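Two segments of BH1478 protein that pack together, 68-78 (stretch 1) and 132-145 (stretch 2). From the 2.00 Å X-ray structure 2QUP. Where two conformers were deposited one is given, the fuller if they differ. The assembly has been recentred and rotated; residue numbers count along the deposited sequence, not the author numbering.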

# COMPACT_ATOMS: atom_id res chain seq x y z
N LYS A 68 -8.02 6.97 9.46
CA LYS A 68 -6.56 6.99 9.60
C LYS A 68 -5.89 5.91 8.74
O LYS A 68 -4.86 6.16 8.13
CB LYS A 68 -6.14 6.90 11.08
CG LYS A 68 -4.63 6.81 11.27
CD LYS A 68 -4.12 7.41 12.58
CE LYS A 68 -2.61 7.31 12.64
NZ LYS A 68 -1.99 7.86 11.40
N TYR A 69 -6.50 4.74 8.67
CA TYR A 69 -6.03 3.61 7.84
C TYR A 69 -5.96 3.97 6.35
O TYR A 69 -4.91 3.84 5.71
CB TYR A 69 -6.99 2.42 8.01
CG TYR A 69 -6.56 1.21 7.21
CD1 TYR A 69 -5.43 0.48 7.58
CD2 TYR A 69 -7.25 0.80 6.07
CE1 TYR A 69 -5.01 -0.63 6.85
CE2 TYR A 69 -6.84 -0.30 5.33
CZ TYR A 69 -5.72 -1.01 5.73
OH TYR A 69 -5.32 -2.10 5.00
N LYS A 70 -7.08 4.45 5.82
CA LYS A 70 -7.19 4.77 4.41
C LYS A 70 -6.34 5.98 4.05
O LYS A 70 -5.88 6.06 2.93
CB LYS A 70 -8.65 4.97 4.00
CG LYS A 70 -9.46 3.67 4.07
CD LYS A 70 -10.95 3.89 3.96
CE LYS A 70 -11.36 4.66 2.72
NZ LYS A 70 -12.84 4.59 2.61
N GLU A 71 -6.09 6.89 4.99
CA GLU A 71 -5.20 7.99 4.68
C GLU A 71 -3.74 7.55 4.55
O GLU A 71 -2.99 8.12 3.76
CB GLU A 71 -5.38 9.18 5.62
CG GLU A 71 -6.57 10.09 5.23
CD GLU A 71 -6.25 11.05 4.08
OE1 GLU A 71 -6.70 10.81 2.93
OE2 GLU A 71 -5.54 12.06 4.32
N LEU A 72 -3.36 6.51 5.29
CA LEU A 72 -2.04 5.93 5.17
C LEU A 72 -1.93 5.11 3.88
O LEU A 72 -0.93 5.19 3.17
CB LEU A 72 -1.74 5.07 6.40
CG LEU A 72 -1.48 5.76 7.74
CD1 LEU A 72 -1.27 4.70 8.79
CD2 LEU A 72 -0.23 6.65 7.66
N VAL A 73 -2.96 4.31 3.58
CA VAL A 73 -2.92 3.42 2.46
C VAL A 73 -2.86 4.22 1.17
O VAL A 73 -2.04 3.94 0.29
CB VAL A 73 -4.15 2.47 2.43
CG1 VAL A 73 -4.24 1.82 1.07
CG2 VAL A 73 -3.98 1.40 3.47
N LYS A 74 -3.71 5.24 1.09
CA LYS A 74 -3.73 6.20 -0.03
C LYS A 74 -2.38 6.89 -0.23
O LYS A 74 -1.96 7.16 -1.36
CB LYS A 74 -4.84 7.24 0.19
CG LYS A 74 -5.19 8.15 -1.00
CD LYS A 74 -6.50 8.90 -0.75
CE LYS A 74 -6.67 10.09 -1.70
NZ LYS A 74 -7.54 11.18 -1.14
N GLU A 75 -1.69 7.19 0.86
CA GLU A 75 -0.34 7.78 0.75
C GLU A 75 0.71 6.80 0.21
O GLU A 75 1.63 7.18 -0.53
CB GLU A 75 0.13 8.29 2.09
CG GLU A 75 1.46 9.03 2.00
CD GLU A 75 2.01 9.39 3.35
OE1 GLU A 75 3.04 10.11 3.41
OE2 GLU A 75 1.41 8.94 4.34
N PHE A 76 0.59 5.54 0.62
CA PHE A 76 1.45 4.46 0.17
C PHE A 76 1.30 4.23 -1.33
O PHE A 76 2.30 4.21 -2.04
CB PHE A 76 1.10 3.15 0.91
CG PHE A 76 2.10 2.04 0.69
CD1 PHE A 76 3.06 1.75 1.66
CD2 PHE A 76 2.06 1.26 -0.48
CE1 PHE A 76 4.00 0.71 1.47
CE2 PHE A 76 3.00 0.22 -0.70
CZ PHE A 76 3.96 -0.08 0.28
N VAL A 77 0.05 4.02 -1.79
CA VAL A 77 -0.26 3.84 -3.20
C VAL A 77 0.41 4.90 -4.08
O VAL A 77 1.09 4.56 -5.03
CB VAL A 77 -1.76 3.80 -3.46
CG1 VAL A 77 -2.05 3.76 -4.98
CG2 VAL A 77 -2.37 2.56 -2.79
N GLY A 78 0.24 6.17 -3.73
CA GLY A 78 0.89 7.27 -4.44
C GLY A 78 2.37 7.04 -4.59
O GLY A 78 2.91 7.09 -5.69
N MET A 132 -9.16 -8.74 5.63
CA MET A 132 -9.35 -7.71 4.61
C MET A 132 -8.14 -6.79 4.52
O MET A 132 -7.70 -6.44 3.42
CB MET A 132 -10.61 -6.89 4.90
CG MET A 132 -11.94 -7.63 4.68
SD MET A 132 -13.36 -6.73 5.37
CE MET A 132 -14.53 -8.07 5.64
N VAL A 133 -7.61 -6.38 5.67
CA VAL A 133 -6.42 -5.53 5.67
C VAL A 133 -5.15 -6.30 5.25
O VAL A 133 -4.20 -5.71 4.78
CB VAL A 133 -6.22 -4.75 7.00
CG1 VAL A 133 -7.53 -4.05 7.45
CG2 VAL A 133 -5.67 -5.65 8.11
N GLY A 134 -5.15 -7.61 5.41
CA GLY A 134 -3.96 -8.41 5.13
C GLY A 134 -3.89 -8.67 3.64
O GLY A 134 -2.82 -8.80 3.08
N GLU A 135 -5.07 -8.71 3.02
CA GLU A 135 -5.24 -8.77 1.57
C GLU A 135 -4.76 -7.52 0.90
O GLU A 135 -4.05 -7.57 -0.08
CB GLU A 135 -6.70 -8.87 1.25
CG GLU A 135 -7.16 -10.25 0.95
CD GLU A 135 -8.46 -10.22 0.21
OE1 GLU A 135 -9.49 -10.49 0.85
OE2 GLU A 135 -8.44 -9.91 -1.00
N ILE A 136 -5.23 -6.40 1.42
CA ILE A 136 -4.83 -5.08 0.95
C ILE A 136 -3.33 -4.98 0.98
O ILE A 136 -2.73 -4.66 -0.05
CB ILE A 136 -5.52 -3.95 1.76
CG1 ILE A 136 -7.01 -3.91 1.39
CG2 ILE A 136 -4.84 -2.56 1.51
CD1 ILE A 136 -7.95 -3.33 2.47
N LYS A 137 -2.71 -5.28 2.14
CA LYS A 137 -1.24 -5.23 2.29
C LYS A 137 -0.57 -6.10 1.22
O LYS A 137 0.39 -5.67 0.59
CB LYS A 137 -0.80 -5.72 3.66
CG LYS A 137 0.71 -5.70 3.87
CD LYS A 137 1.17 -6.56 5.02
CE LYS A 137 2.67 -6.32 5.27
NZ LYS A 137 3.12 -6.76 6.62
N GLY A 138 -1.12 -7.29 0.99
CA GLY A 138 -0.64 -8.17 -0.08
C GLY A 138 -0.66 -7.55 -1.47
O GLY A 138 0.31 -7.65 -2.21
N LEU A 139 -1.75 -6.88 -1.81
CA LEU A 139 -1.78 -6.07 -3.02
C LEU A 139 -0.76 -4.91 -2.95
O LEU A 139 -0.04 -4.65 -3.92
CB LEU A 139 -3.19 -5.57 -3.28
CG LEU A 139 -4.24 -6.68 -3.50
CD1 LEU A 139 -5.66 -6.15 -3.42
CD2 LEU A 139 -4.01 -7.35 -4.83
N LEU A 140 -0.69 -4.24 -1.81
CA LEU A 140 0.13 -3.01 -1.70
C LEU A 140 1.61 -3.19 -1.98
O LEU A 140 2.28 -2.34 -2.61
CB LEU A 140 -0.02 -2.41 -0.31
CG LEU A 140 -1.24 -1.55 0.02
CD1 LEU A 140 -1.14 -1.08 1.46
CD2 LEU A 140 -1.43 -0.35 -0.91
N ILE A 141 2.16 -4.28 -1.44
CA ILE A 141 3.59 -4.53 -1.59
C ILE A 141 3.95 -4.93 -3.03
O ILE A 141 5.09 -4.78 -3.46
CB ILE A 141 4.11 -5.57 -0.55
CG1 ILE A 141 3.35 -6.89 -0.67
CG2 ILE A 141 4.01 -5.04 0.88
CD1 ILE A 141 3.87 -7.98 0.24
N ASN A 142 2.96 -5.43 -3.78
CA ASN A 142 3.16 -5.76 -5.19
C ASN A 142 3.11 -4.58 -6.15
O ASN A 142 3.33 -4.76 -7.34
CB ASN A 142 2.11 -6.75 -5.64
CG ASN A 142 2.22 -8.08 -4.94
OD1 ASN A 142 3.29 -8.49 -4.50
ND2 ASN A 142 1.10 -8.78 -4.85
N ILE A 143 2.78 -3.38 -5.65
CA ILE A 143 2.62 -2.21 -6.52
C ILE A 143 3.95 -1.89 -7.15
O ILE A 143 4.05 -1.78 -8.37
CB ILE A 143 2.02 -0.94 -5.81
CG1 ILE A 143 0.52 -1.12 -5.56
CG2 ILE A 143 2.11 0.26 -6.74
CD1 ILE A 143 -0.08 -0.19 -4.50
N TYR A 144 4.97 -1.74 -6.31
CA TYR A 144 6.20 -1.12 -6.78
C TYR A 144 7.05 -2.12 -7.54
O TYR A 144 7.62 -1.80 -8.58
CB TYR A 144 6.96 -0.44 -5.64
CG TYR A 144 7.31 -1.36 -4.50
CD1 TYR A 144 8.48 -2.12 -4.53
CD2 TYR A 144 6.48 -1.48 -3.39
CE1 TYR A 144 8.81 -2.98 -3.50
CE2 TYR A 144 6.80 -2.33 -2.35
CZ TYR A 144 7.97 -3.08 -2.42
OH TYR A 144 8.31 -3.93 -1.40
N ALA A 145 7.10 -3.35 -7.04
CA ALA A 145 7.82 -4.42 -7.71
C ALA A 145 7.34 -5.73 -7.16
O ALA A 145 6.82 -5.76 -6.04
CB ALA A 145 9.31 -4.27 -7.50
OXT ALA A 145 7.46 -6.76 -7.81

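Both stretches are helical and run in roughly the same direction, with their axes 23° apart and 10.1 Å at closest approach. No hydrogen bond crosses between them. The contact is apolar packing and buries 425 Å², both sides summed.

Tyr69 points toward stretch 2, and its t rotamer carries the ring across the gap. The long side chain suits this end, where the Tyr69 and Val133 CA atoms are 9.4 Å apart. Its hydroxyl ends among aliphatic groups: Tyr69 OH lies 3.4 Å from Val133 CB and 3.6 Å from Ile136 CG2. Ile136 CD1 sits at the ring edge.

One turn on, Val73 is buried. Val73 CG1 is 4.1 Å from Leu140 CD2 and 4.4 Å from Ile136 CG2. Lys74 points away and stays exposed.

Phe76 has the largest covered area, 83 Å². The edge of its flat ring reaches the backbone, with Phe76 CE2 3.3 Å from Leu140 O. Phe76 CD2 also packs 3.9 Å from Leu140 CD2.

Val77 points sideways, yet Val77 CG2 lies 3.6 Å from Leu140 CD2 and 4.0 Å from Ile143 CD1. The helices are closer here, with the Val77 and Leu140 CA atoms 7.0 Å apart, so a short branched side chain is enough. Leu140 thus meets Val73, Phe76 and Val77.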